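Local coordinates for protein 2-dehydropantoate 2-reductase (Geobacter metallireducens, PDB 3HN2) that probably catalyses the NADPH-dependent reduction of 2-dehydropantoate (ketopantoate) to (R)-pantoate, the second step of pantoate formation in pantothenate biosynthesis, at residues L200-V204 and N205-A209; R214-V217 and R218-L222; A226-A230 and Q231-T235; L246-T249 and D250-E254. One frame throughout, in Å; residues are numbered along the deposited sequence.

Contact 1: L200-V204 and N205-A209; sequences LQQPV and NLILA
P203 and V204 start a short helix by offering their carbonyls to L206 and L208. L208 N reaches V204 O at 3.0 Å, a helical bond with an N-H...O angle of 158°. The bond from L206 N to P203 O is weak at 3.4 Å. Q201, with positive phi, leaves helix 179-200, and P203 is the N-cap of the next helix. Q202 and L206 meet at about a right angle, with Q202 CB 3.8 Å from L206 CD1. The same methyl of L206 lies near P203 CD. I207 sends CD1 back over the start of the helix, 3.4 Å from P203 O. L208 CD2 closes on V204 O at 3.4 Å, beside the bond that oxygen accepts. N205 holds CG between its backbone N and carbonyl carbon (chi1 61°). This turns OD1 back to the proline ring, 3.4 Å from P203 CG. Its ND2 bonds to OD1 of N50 in the second subunit. Towards the interior, V204 and L208 pack on F193 of helix 179-200, I207 lies on C197 of that helix, and L208 also meets L246 and T249 of helix 241-249.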
loop_
_atom_site.group_PDB
_atom_site.type_symbol
_atom_site.label_atom_id
_atom_site.label_comp_id
_atom_site.label_asym_id
_atom_site.label_seq_id
_atom_site.Cartn_x
_atom_site.Cartn_y
_atom_site.Cartn_z
ATOM N N LEU A 200 16.442 1.218 -13.808
ATOM C CA LEU A 200 16.168 2.600 -14.178
ATOM C C LEU A 200 16.653 3.587 -13.123
ATOM O O LEU A 200 16.731 4.786 -13.389
ATOM C CB LEU A 200 14.662 2.799 -14.409
ATOM C CG LEU A 200 14.037 2.214 -15.680
ATOM C CD1 LEU A 200 12.543 2.021 -15.506
ATOM C CD2 LEU A 200 14.332 3.082 -16.902
ATOM N N GLN A 201 17.011 3.062 -11.947
ATOM C CA GLN A 201 17.261 3.839 -10.715
ATOM C C GLN A 201 16.177 4.879 -10.384
ATOM O O GLN A 201 16.463 6.053 -10.141
ATOM C CB GLN A 201 18.706 4.377 -10.588
ATOM C CG GLN A 201 19.605 4.229 -11.811
ATOM C CD GLN A 201 21.074 4.154 -11.463
ATOM O OE1 GLN A 201 21.475 3.437 -10.542
ATOM N NE2 GLN A 201 21.893 4.887 -12.209
ATOM N N GLN A 202 14.927 4.419 -10.383
ATOM C CA GLN A 202 13.775 5.244 -10.025
ATOM C C GLN A 202 12.904 4.498 -9.016
ATOM O O GLN A 202 12.846 3.279 -9.058
ATOM C CB GLN A 202 12.939 5.543 -11.268
ATOM C CG GLN A 202 13.635 6.367 -12.331
ATOM C CD GLN A 202 13.022 6.165 -13.699
ATOM O OE1 GLN A 202 11.890 5.698 -13.819
ATOM N NE2 GLN A 202 13.765 6.511 -14.740
ATOM N N PRO A 203 12.218 5.223 -8.109
ATOM C CA PRO A 203 11.266 4.561 -7.198
ATOM C C PRO A 203 9.999 4.034 -7.898
ATOM O O PRO A 203 9.761 4.345 -9.071
ATOM C CB PRO A 203 10.907 5.667 -6.206
ATOM C CG PRO A 203 11.120 6.931 -6.965
ATOM C CD PRO A 203 12.297 6.675 -7.853
ATOM N N VAL A 204 9.197 3.255 -7.169
ATOM C CA VAL A 204 8.052 2.521 -7.745
ATOM C C VAL A 204 6.941 3.397 -8.356
ATOM O O VAL A 204 6.323 3.004 -9.346
ATOM C CB VAL A 204 7.440 1.464 -6.755
ATOM C CG1 VAL A 204 8.465 0.423 -6.374
ATOM C CG2 VAL A 204 6.878 2.115 -5.496
ATOM N N ASN A 205 6.713 4.577 -7.783
ATOM C CA ASN A 205 5.658 5.492 -8.253
ATOM C C ASN A 205 5.828 5.975 -9.690
ATOM O O ASN A 205 4.843 6.207 -10.387
ATOM C CB ASN A 205 5.526 6.698 -7.325
ATOM C CG ASN A 205 6.794 7.525 -7.252
ATOM O OD1 ASN A 205 7.763 7.147 -6.600
ATOM N ND2 ASN A 205 6.789 8.668 -7.921
ATOM N N LEU A 206 7.079 6.114 -10.117
ATOM C CA LEU A 206 7.412 6.517 -11.474
ATOM C C LEU A 206 7.152 5.404 -12.483
ATOM O O LEU A 206 6.506 5.649 -13.508
ATOM C CB LEU A 206 8.864 6.996 -11.547
ATOM C CG LEU A 206 9.232 8.237 -10.722
ATOM C CD1 LEU A 206 10.675 8.636 -10.980
ATOM C CD2 LEU A 206 8.296 9.405 -11.014
ATOM N N ILE A 207 7.645 4.191 -12.183
ATOM C CA ILE A 207 7.377 2.974 -12.977
ATOM C C ILE A 207 5.873 2.802 -13.189
ATOM O O ILE A 207 5.428 2.486 -14.290
ATOM C CB ILE A 207 7.979 1.679 -12.310
ATOM C CG1 ILE A 207 9.469 1.526 -12.630
ATOM C CG2 ILE A 207 7.270 0.397 -12.797
ATOM C CD1 ILE A 207 10.403 2.230 -11.670
ATOM N N LEU A 208 5.105 3.047 -12.130
ATOM C CA LEU A 208 3.643 2.996 -12.161
ATOM C C LEU A 208 2.944 4.200 -12.808
ATOM O O LEU A 208 1.740 4.146 -13.031
ATOM C CB LEU A 208 3.109 2.817 -10.733
ATOM C CG LEU A 208 2.784 1.415 -10.196
ATOM C CD1 LEU A 208 3.102 0.287 -11.184
ATOM C CD2 LEU A 208 3.471 1.180 -8.861
ATOM N N ALA A 209 3.671 5.281 -13.092
ATOM C CA ALA A 209 3.018 6.516 -13.577
ATOM C C ALA A 209 2.678 6.486 -15.064
ATOM O O ALA A 209 1.604 6.932 -15.456
ATOM C CB ALA A 209 3.838 7.758 -13.241
#

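Contact 2: R214-V217 and R218-L222; sequences RKLV and RGIML
V217 and M221 lie side by side on the buried face of helix 211-229 and point the same way. V217 CG1, anti to the backbone N (chi1 170°), is 3.9 Å from M221 CE. M221 CB and CG both sit 3.2 Å from V217 O, so the start of this side chain is pressed against the helix backbone. The same oxygen accepts the bond from M221 N at 2.9 Å. One residue round the helix, L216 and I220 cross obliquely and touch through methyls, L216 CD2 to I220 CD1 at 3.8 Å. F193 and L196 of helix 179-200 cover V217, and P192 of that helix covers I220.

The other side is looser and more polar. R218 runs extended from CG to NE back along the helix, its CG 3.4 Å from R214 O. Its guanidinium turns one face to R214 O and K215 N, with R214 C beneath its rim. K215 is exposed, its CB directed away from R218-L222. R218 NH2 lies by the K215 backbone, 3.9 Å from K215 CA, and also near K215 CB. R218 NH1 stands at the edge of the R214 guanidinium, 4.4 Å from R214 NE. Two like charges are therefore close without a bond. R214 is held by L208 O through NH2, and its long, weak ion pair with D250 probably offsets some of the repulsion.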
loop_
_atom_site.group_PDB
_atom_site.type_symbol
_atom_site.label_atom_id
_atom_site.label_comp_id
_atom_site.label_asym_id
_atom_site.label_seq_id
_atom_site.Cartn_x
_atom_site.Cartn_y
_atom_site.Cartn_z
ATOM N N ARG A 214 2.985 0.461 -17.017
ATOM C CA ARG A 214 2.046 -0.374 -16.264
ATOM C C ARG A 214 1.721 -1.629 -17.067
ATOM O O ARG A 214 1.621 -2.719 -16.503
ATOM C CB ARG A 214 0.755 0.382 -15.946
ATOM C CG ARG A 214 0.926 1.603 -15.065
ATOM C CD ARG A 214 -0.419 2.279 -14.790
ATOM N NE ARG A 214 -1.202 1.528 -13.811
ATOM C CZ ARG A 214 -1.162 1.727 -12.496
ATOM N NH1 ARG A 214 -1.907 0.978 -11.694
ATOM N NH2 ARG A 214 -0.379 2.667 -11.977
ATOM N N LYS A 215 1.566 -1.457 -18.382
ATOM C CA LYS A 215 1.342 -2.556 -19.328
ATOM C C LYS A 215 2.537 -3.517 -19.362
ATOM O O LYS A 215 2.364 -4.736 -19.485
ATOM C CB LYS A 215 1.051 -1.990 -20.722
ATOM C CG LYS A 215 0.732 -3.012 -21.811
ATOM C CD LYS A 215 0.322 -2.298 -23.095
ATOM C CE LYS A 215 -0.055 -3.265 -24.205
ATOM N NZ LYS A 215 1.120 -3.652 -25.032
ATOM N N LEU A 216 3.740 -2.955 -19.230
ATOM C CA LEU A 216 4.968 -3.730 -19.117
ATOM C C LEU A 216 4.962 -4.570 -17.838
ATOM O O LEU A 216 5.194 -5.769 -17.895
ATOM C CB LEU A 216 6.174 -2.800 -19.088
ATOM C CG LEU A 216 7.515 -3.194 -19.715
ATOM C CD1 LEU A 216 8.610 -2.589 -18.854
ATOM C CD2 LEU A 216 7.747 -4.699 -19.894
ATOM N N VAL A 217 4.700 -3.913 -16.705
ATOM C CA VAL A 217 4.603 -4.558 -15.406
ATOM C C VAL A 217 3.576 -5.680 -15.448
ATOM O O VAL A 217 3.865 -6.789 -15.004
ATOM C CB VAL A 217 4.298 -3.535 -14.280
ATOM C CG1 VAL A 217 3.949 -4.225 -12.974
ATOM C CG2 VAL A 217 5.497 -2.661 -14.051
ATOM N N ARG A 218 2.409 -5.401 -16.033
ATOM C CA ARG A 218 1.387 -6.425 -16.280
ATOM C C ARG A 218 1.950 -7.653 -16.993
ATOM O O ARG A 218 1.704 -8.772 -16.566
ATOM C CB ARG A 218 0.231 -5.859 -17.105
ATOM C CG ARG A 218 -0.788 -5.077 -16.311
ATOM C CD ARG A 218 -1.774 -4.410 -17.242
ATOM N NE ARG A 218 -2.356 -3.210 -16.648
ATOM C CZ ARG A 218 -2.659 -2.106 -17.328
ATOM N NH1 ARG A 218 -3.186 -1.066 -16.697
ATOM N NH2 ARG A 218 -2.426 -2.035 -18.634
ATOM N N GLY A 219 2.703 -7.420 -18.070
ATOM C CA GLY A 219 3.263 -8.481 -18.896
ATOM C C GLY A 219 4.315 -9.295 -18.171
ATOM O O GLY A 219 4.307 -10.532 -18.241
ATOM N N ILE A 220 5.213 -8.600 -17.472
ATOM C CA ILE A 220 6.225 -9.240 -16.636
ATOM C C ILE A 220 5.542 -10.134 -15.601
ATOM O O ILE A 220 5.897 -11.310 -15.451
ATOM C CB ILE A 220 7.134 -8.196 -15.941
ATOM C CG1 ILE A 220 8.036 -7.510 -16.965
ATOM C CG2 ILE A 220 8.001 -8.849 -14.858
ATOM C CD1 ILE A 220 8.623 -6.187 -16.477
ATOM N N MET A 221 4.539 -9.566 -14.930
ATOM C CA MET A 221 3.736 -10.263 -13.935
ATOM C C MET A 221 3.039 -11.516 -14.449
ATOM O O MET A 221 3.106 -12.569 -13.800
ATOM C CB MET A 221 2.709 -9.325 -13.342
ATOM C CG MET A 221 3.294 -8.414 -12.301
ATOM S SD MET A 221 2.001 -7.651 -11.321
ATOM C CE MET A 221 3.062 -6.771 -10.198
ATOM N N LEU A 222 2.392 -11.406 -15.613
ATOM C CA LEU A 222 1.756 -12.565 -16.253
ATOM C C LEU A 222 2.708 -13.737 -16.567
ATOM O O LEU A 222 2.280 -14.890 -16.584
ATOM C CB LEU A 222 1.025 -12.146 -17.523
ATOM C CG LEU A 222 -0.295 -11.400 -17.318
ATOM C CD1 LEU A 222 -0.648 -10.500 -18.516
ATOM C CD2 LEU A 222 -1.405 -12.376 -17.024
#

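Contact 3: A226-A230 and Q231-T235; sequences AGANA and QGLAT
Q231 folds back on the last turn of helix 211-229, where its backbone N makes a weak bond of 3.2 Å to A228 O as the chain leaves helical geometry. The side chain makes the stronger link. NE2 donates to G227 O at 2.7 Å and approaches nearly straight along the carbonyl, with a C=O...N angle of 170°. The acceptor lies in the plane of the Q231 amide. The bond at the hydrogen is less straight, at 140°. The bend at CG (chi2 65°) makes this possible, because it returns the amide to the helix instead of letting it run outward.

This is side-chain capping of a helix C-terminus. A carbonyl near the end of the helix takes its hydrogen bond from a glutamine amide beyond that end. NE2 also makes a weak bond to Y281 O, so the amide joins the helix end to a second part of the domain. With an alanine here, G227 O would probably lose its side-chain donor, and the link to Y281 would go.

A228 O is closely surrounded. Q231 CB lies 3.2 Å from it, and L233 CD2 comes to 3.3 Å. L233 CD2 also touches A228 CB at 4.3 Å. Between these two side chains, G232 turns the chain with positive phi, a conformation that favours glycine. N229 starts away from Q231-T235, and its ND2 bonds to I237 O further along the loop. W184 of helix 179-200 packs on A228 and Q231, while L233 rests on K180 and R181 of the same helix.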
loop_
_atom_site.group_PDB
_atom_site.type_symbol
_atom_site.label_atom_id
_atom_site.label_comp_id
_atom_site.label_asym_id
_atom_site.label_seq_id
_atom_site.Cartn_x
_atom_site.Cartn_y
_atom_site.Cartn_z
ATOM N N ALA A 226 2.629 -17.525 -15.097
ATOM C CA ALA A 226 2.679 -18.665 -16.017
ATOM C C ALA A 226 3.781 -19.662 -15.639
ATOM O O ALA A 226 3.606 -20.881 -15.758
ATOM C CB ALA A 226 2.862 -18.192 -17.430
ATOM N N GLY A 227 4.904 -19.130 -15.166
ATOM C CA GLY A 227 6.003 -19.942 -14.667
ATOM C C GLY A 227 5.682 -20.553 -13.320
ATOM O O GLY A 227 6.257 -21.575 -12.947
ATOM N N ALA A 228 4.762 -19.926 -12.590
ATOM C CA ALA A 228 4.326 -20.431 -11.292
ATOM C C ALA A 228 3.315 -21.558 -11.440
ATOM O O ALA A 228 3.406 -22.565 -10.752
ATOM C CB ALA A 228 3.733 -19.314 -10.462
ATOM N N ASN A 229 2.356 -21.381 -12.345
ATOM C CA ASN A 229 1.237 -22.308 -12.481
ATOM C C ASN A 229 1.597 -23.676 -13.038
ATOM O O ASN A 229 0.878 -24.651 -12.810
ATOM C CB ASN A 229 0.110 -21.671 -13.290
ATOM C CG ASN A 229 -0.658 -20.645 -12.489
ATOM O OD1 ASN A 229 -0.782 -20.767 -11.265
ATOM N ND2 ASN A 229 -1.184 -19.623 -13.172
ATOM N N ALA A 230 2.716 -23.749 -13.747
ATOM C CA ALA A 230 3.206 -25.021 -14.250
ATOM C C ALA A 230 4.343 -25.583 -13.386
ATOM O O ALA A 230 5.257 -26.227 -13.900
ATOM C CB ALA A 230 3.636 -24.880 -15.698
ATOM N N GLN A 231 4.267 -25.352 -12.074
ATOM C CA GLN A 231 5.335 -25.756 -11.152
ATOM C C GLN A 231 4.896 -26.811 -10.123
ATOM O O GLN A 231 5.610 -27.086 -9.151
ATOM C CB GLN A 231 5.914 -24.526 -10.442
ATOM C CG GLN A 231 7.418 -24.577 -10.228
ATOM C CD GLN A 231 8.190 -24.571 -11.532
ATOM O OE1 GLN A 231 9.060 -25.412 -11.752
ATOM N NE2 GLN A 231 7.870 -23.625 -12.407
ATOM N N GLY A 232 3.726 -27.403 -10.348
ATOM C CA GLY A 232 3.192 -28.423 -9.449
ATOM C C GLY A 232 2.603 -27.832 -8.182
ATOM O O GLY A 232 2.725 -28.410 -7.098
ATOM N N LEU A 233 1.963 -26.677 -8.327
ATOM C CA LEU A 233 1.316 -26.003 -7.213
ATOM C C LEU A 233 -0.009 -26.680 -6.899
ATOM O O LEU A 233 -0.706 -27.136 -7.809
ATOM C CB LEU A 233 1.090 -24.527 -7.542
ATOM C CG LEU A 233 2.107 -23.470 -7.085
ATOM C CD1 LEU A 233 3.566 -23.917 -7.220
ATOM C CD2 LEU A 233 1.868 -22.152 -7.829
ATOM N N ALA A 234 -0.341 -26.746 -5.609
ATOM C CA ALA A 234 -1.592 -27.341 -5.139
ATOM C C ALA A 234 -2.813 -26.551 -5.618
ATOM O O ALA A 234 -3.842 -27.134 -5.963
ATOM C CB ALA A 234 -1.587 -27.454 -3.621
ATOM N N THR A 235 -2.685 -25.226 -5.645
ATOM C CA THR A 235 -3.751 -24.348 -6.122
ATOM C C THR A 235 -3.208 -23.272 -7.079
ATOM O O THR A 235 -2.206 -22.612 -6.788
ATOM C CB THR A 235 -4.587 -23.746 -4.947
ATOM O OG1 THR A 235 -5.430 -22.697 -5.434
ATOM C CG2 THR A 235 -3.689 -23.200 -3.834
#

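Contact 4: L246-T249 and D250-E254; sequences LEFT and DAMGE
M252 reaches back to T249 and F248, and its sulfur and terminal methyl each find a separate partner. SD lies 3.6 Å from T249 CG2, the two side chains meeting at a slant. CE goes on to the F248 ring and stands 4.0 Å from CE2. The sulfur is 5.4 Å from the centroid of that ring and 39° off its normal, an oblique Met-aromatic contact. F248 takes part because its ring is swung anti to the backbone N (chi1 170°), which brings CE2 round to the methionine. The ring also meets the F127 ring at a steep angle. Cutting M252 back to an alanine is likely to leave a gap between T249 CG2 and F248 CE2.

At its base M252 is tight, with CB 3.3 Å from T249 O. T249 is fixed from its other branch, where OG1 bonds to M245 O and to W189 NE1. D250 turns away from the methionine, and its CB lies 3.4 Å from E247 O. F248 and A251 also pack on the second subunit, on its E247 and F248 respectively.

The backbone bonds are long. A251 N to F248 O and M252 N to T249 O are both 3.3 Å, each donor standing well above the carbonyl plane. D250 N bonds weakly to E247 O. A type I beta turn from T249 to M252 carries the chain on from helix 241-249, with the Met-aromatic contact packed against it.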
loop_
_atom_site.group_PDB
_atom_site.type_symbol
_atom_site.label_atom_id
_atom_site.label_comp_id
_atom_site.label_asym_id
_atom_site.label_seq_id
_atom_site.Cartn_x
_atom_site.Cartn_y
_atom_site.Cartn_z
ATOM N N LEU A 246 -0.751 -4.424 -8.712
ATOM C CA LEU A 246 -0.741 -3.147 -9.397
ATOM C C LEU A 246 -1.299 -2.084 -8.452
ATOM O O LEU A 246 -0.692 -1.026 -8.272
ATOM C CB LEU A 246 -1.578 -3.254 -10.678
ATOM C CG LEU A 246 -1.201 -2.561 -11.991
ATOM C CD1 LEU A 246 0.296 -2.522 -12.262
ATOM C CD2 LEU A 246 -1.924 -3.252 -13.143
ATOM N N GLU A 247 -2.428 -2.399 -7.816
ATOM C CA GLU A 247 -3.087 -1.489 -6.870
ATOM C C GLU A 247 -2.390 -1.437 -5.510
ATOM O O GLU A 247 -2.400 -0.400 -4.855
ATOM C CB GLU A 247 -4.558 -1.874 -6.680
ATOM C CG GLU A 247 -5.461 -1.584 -7.881
ATOM C CD GLU A 247 -6.895 -2.066 -7.675
ATOM O OE1 GLU A 247 -7.669 -2.079 -8.656
ATOM O OE2 GLU A 247 -7.252 -2.432 -6.532
ATOM N N PHE A 248 -1.802 -2.561 -5.095
ATOM C CA PHE A 248 -1.085 -2.671 -3.816
ATOM C C PHE A 248 0.148 -1.778 -3.783
ATOM O O PHE A 248 0.372 -1.068 -2.805
ATOM C CB PHE A 248 -0.705 -4.137 -3.551
ATOM C CG PHE A 248 0.235 -4.345 -2.393
ATOM C CD1 PHE A 248 -0.240 -4.342 -1.085
ATOM C CD2 PHE A 248 1.589 -4.591 -2.615
ATOM C CE1 PHE A 248 0.623 -4.549 -0.016
ATOM C CE2 PHE A 248 2.460 -4.796 -1.553
ATOM C CZ PHE A 248 1.976 -4.780 -0.249
ATOM N N THR A 249 0.930 -1.813 -4.863
ATOM C CA THR A 249 2.174 -1.044 -4.975
ATOM C C THR A 249 1.881 0.456 -5.115
ATOM O O THR A 249 2.731 1.291 -4.819
ATOM C CB THR A 249 3.052 -1.555 -6.158
ATOM O OG1 THR A 249 2.827 -2.952 -6.352
ATOM C CG2 THR A 249 4.532 -1.371 -5.887
ATOM N N ASP A 250 0.659 0.780 -5.533
ATOM C CA ASP A 250 0.205 2.156 -5.723
ATOM C C ASP A 250 -0.067 2.885 -4.396
ATOM O O ASP A 250 -0.263 4.104 -4.378
ATOM C CB ASP A 250 -1.061 2.156 -6.587
ATOM C CG ASP A 250 -1.072 3.268 -7.623
ATOM O OD1 ASP A 250 -1.706 3.075 -8.684
ATOM O OD2 ASP A 250 -0.451 4.330 -7.389
ATOM N N ALA A 251 -0.081 2.136 -3.294
ATOM C CA ALA A 251 -0.283 2.691 -1.954
ATOM C C ALA A 251 1.039 2.876 -1.207
ATOM O O ALA A 251 1.054 3.130 0.002
ATOM C CB ALA A 251 -1.214 1.787 -1.152
ATOM N N MET A 252 2.146 2.746 -1.933
ATOM C CA MET A 252 3.469 2.730 -1.329
ATOM C C MET A 252 4.188 4.039 -1.525
ATOM O O MET A 252 5.282 4.224 -0.990
ATOM C CB MET A 252 4.314 1.612 -1.933
ATOM C CG MET A 252 4.045 0.237 -1.373
ATOM S SD MET A 252 4.993 -0.942 -2.331
ATOM C CE MET A 252 5.417 -2.182 -1.101
ATOM N N GLY A 253 3.574 4.936 -2.298
ATOM C CA GLY A 253 4.157 6.232 -2.630
ATOM C C GLY A 253 5.515 6.100 -3.294
ATOM O O GLY A 253 5.682 5.325 -4.239
ATOM N N GLU A 254 6.489 6.828 -2.755
ATOM C CA GLU A 254 7.824 6.941 -3.329
ATOM C C GLU A 254 8.794 5.903 -2.736
ATOM O O GLU A 254 9.804 6.255 -2.121
ATOM C CB GLU A 254 8.339 8.372 -3.121
ATOM C CG GLU A 254 9.409 8.828 -4.106
ATOM C CD GLU A 254 9.919 10.235 -3.823
ATOM O OE1 GLU A 254 10.379 10.898 -4.776
ATOM O OE2 GLU A 254 9.866 10.680 -2.656
#

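In the fold
All four contacts lie in the helical C-terminal part of the chain. Contacts 1, 2 and 4 form a cluster. The centres of contacts 1 and 4 are about 11 Å apart. Those of contacts 1 and 2 are about 14 Å apart, and those of contacts 2 and 4 about 15 Å. R214 joins all three. Its NH2 is 2.8 Å from L208 O, a probable hydrogen bond, and makes a long, weak ion pair at 3.6 Å with D250 OD1. I207 packs on V217, and N205 on E254. Contact 3 caps the far end of the helix that holds contact 2, with centres about 18 Å apart, and touches neither contact 1 nor contact 4. Contacts 1 and 4 both face the second subunit. NADPH probably binds the Rossmann-type N-terminal region, as in relatives.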